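NAD(P)H-hydrate epimerase (PDB 1JZT) catalyses the epimerization of the S and R forms of hydrated NAD(P)H, a step in repairing this damaged nicotinamide cofactor. Local coordinates at residues His207-Glu210 and Asn211-Thr214. Residues are numbered along the deposited sequence; the frame is centred on the assembly and turned at random.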
loop_
_atom_site.group_PDB
_atom_site.type_symbol
_atom_site.label_atom_id
_atom_site.label_comp_id
_atom_site.label_asym_id
_atom_site.label_seq_id
_atom_site.Cartn_x
_atom_site.Cartn_y
_atom_site.Cartn_z
ATOM N N HIS A 207 -15.379 -4.109 -5.245
ATOM C CA HIS A 207 -16.293 -3.064 -4.798
ATOM C C HIS A 207 -15.871 -1.667 -5.229
ATOM O O HIS A 207 -16.577 -0.695 -4.966
ATOM C CB HIS A 207 -16.422 -3.103 -3.276
ATOM C CG HIS A 207 -17.153 -4.304 -2.766
ATOM N ND1 HIS A 207 -18.501 -4.289 -2.477
ATOM C CD2 HIS A 207 -16.732 -5.568 -2.525
ATOM C CE1 HIS A 207 -18.877 -5.491 -2.079
ATOM N NE2 HIS A 207 -17.823 -6.286 -2.098
ATOM N N ILE A 208 -14.716 -1.558 -5.879
ATOM C CA ILE A 208 -14.249 -0.252 -6.327
ATOM C C ILE A 208 -15.004 0.167 -7.584
ATOM O O ILE A 208 -15.578 -0.668 -8.284
ATOM C CB ILE A 208 -12.733 -0.254 -6.659
ATOM C CG1 ILE A 208 -12.467 -1.137 -7.879
ATOM C CG2 ILE A 208 -11.932 -0.730 -5.445
ATOM C CD1 ILE A 208 -11.025 -1.116 -8.353
ATOM N N ARG A 209 -14.998 1.469 -7.853
ATOM C CA ARG A 209 -15.645 2.029 -9.032
ATOM C C ARG A 209 -14.559 2.481 -9.997
ATOM O O ARG A 209 -13.795 3.390 -9.687
ATOM C CB ARG A 209 -16.507 3.233 -8.652
ATOM C CG ARG A 209 -17.678 2.915 -7.751
ATOM C CD ARG A 209 -18.447 4.179 -7.395
ATOM N NE ARG A 209 -19.613 3.879 -6.570
ATOM C CZ ARG A 209 -20.483 4.786 -6.138
ATOM N NH1 ARG A 209 -20.326 6.065 -6.452
ATOM N NH2 ARG A 209 -21.514 4.412 -5.392
ATOM N N GLU A 210 -14.505 1.852 -11.165
ATOM C CA GLU A 210 -13.507 2.186 -12.176
ATOM C C GLU A 210 -13.405 3.683 -12.465
ATOM O O GLU A 210 -12.327 4.192 -12.766
ATOM C CB GLU A 210 -13.802 1.429 -13.478
ATOM C CG GLU A 210 -15.258 1.482 -13.926
ATOM C CD GLU A 210 -16.186 0.702 -13.008
ATOM O OE1 GLU A 210 -16.008 -0.532 -12.886
ATOM O OE2 GLU A 210 -17.088 1.324 -12.402
ATOM N N ASN A 211 -14.525 4.388 -12.366
ATOM C CA ASN A 211 -14.530 5.820 -12.630
ATOM C C ASN A 211 -13.918 6.617 -11.480
ATOM O O ASN A 211 -13.473 7.752 -11.664
ATOM C CB ASN A 211 -15.961 6.304 -12.902
ATOM C CG ASN A 211 -16.937 5.911 -11.804
ATOM O OD1 ASN A 211 -17.321 4.747 -11.680
ATOM N ND2 ASN A 211 -17.336 6.885 -10.997
ATOM N N GLN A 212 -13.881 6.014 -10.297
ATOM C CA GLN A 212 -13.329 6.680 -9.121
ATOM C C GLN A 212 -11.961 6.152 -8.696
ATOM O O GLN A 212 -11.154 6.895 -8.121
ATOM C CB GLN A 212 -14.300 6.535 -7.946
ATOM C CG GLN A 212 -15.556 7.388 -8.062
ATOM C CD GLN A 212 -15.272 8.860 -7.828
ATOM O OE1 GLN A 212 -14.834 9.254 -6.742
ATOM N NE2 GLN A 212 -15.519 9.683 -8.844
ATOM N N THR A 213 -11.697 4.882 -8.999
ATOM C CA THR A 213 -10.449 4.234 -8.595
ATOM C C THR A 213 -9.709 3.479 -9.693
ATOM O O THR A 213 -10.304 2.668 -10.405
ATOM C CB THR A 213 -10.737 3.225 -7.470
ATOM O OG1 THR A 213 -11.601 3.837 -6.506
ATOM C CG2 THR A 213 -9.445 2.786 -6.788
ATOM N N THR A 214 -8.410 3.743 -9.826
ATOM C CA THR A 214 -7.606 3.023 -10.803
ATOM C C THR A 214 -7.066 1.806 -10.039
ATOM O O THR A 214 -6.595 1.946 -8.909
ATOM C CB THR A 214 -6.440 3.885 -11.326
ATOM O OG1 THR A 214 -6.960 5.042 -11.991
ATOM C CG2 THR A 214 -5.594 3.090 -12.311
HETATM O O HOH W 1 -14.126 3.035 -5.838
#
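Thr213 packs against Ile208 and Arg209 across a tight bend at the protein surface. Its CB lies 4.1 Å from CB of Ile208, so the two side chains pack at their branch points, and both also touch Leu195 of strand 194-198; Ile208 leans on Trp178 as well. The same Thr213 CB sits 3.8 Å from the carbonyl O of Arg209. Beyond it, OG1 stands beside the backbone N of its own residue and anti to the carbonyl carbon (chi1 -45°), where it accepts a 2.7 Å bond from a water. That water in turn accepts from Arg209 N, also at 2.7 Å, bridging the two limbs of the bend. OG1 has a second partner in the carbonyl O of Pro192, to which it gives its proton, so the hydroxyl of this buried threonine is used in both senses.

The backbone from Arg209 to Thr213 forms an alpha-turn with a right-handed helical course through Glu210, Asn211 and Gln212. It bends the loop sharply just before strand 214-218, which runs parallel to strand 194-198 in the Rossmann-like sheet. Arg209 O takes two amides: Thr213 N, 2.7 Å away, approaches nearly along the C=O axis (166°), whereas Gln212 N, also at 2.7 Å, comes from well above the carbonyl plane.

On the outer side of the turn the side chains are exposed. Asn211 folds its amide back over the chain, placing OD1 3.5 Å from CB of Arg209. The same OD1 comes within 3.5 Å of Glu210 OE2 without a hydrogen bond, with the carboxylate and amide planes 24° apart. Arg209 itself runs extended from CG to NE, carrying its guanidinium away from the bend.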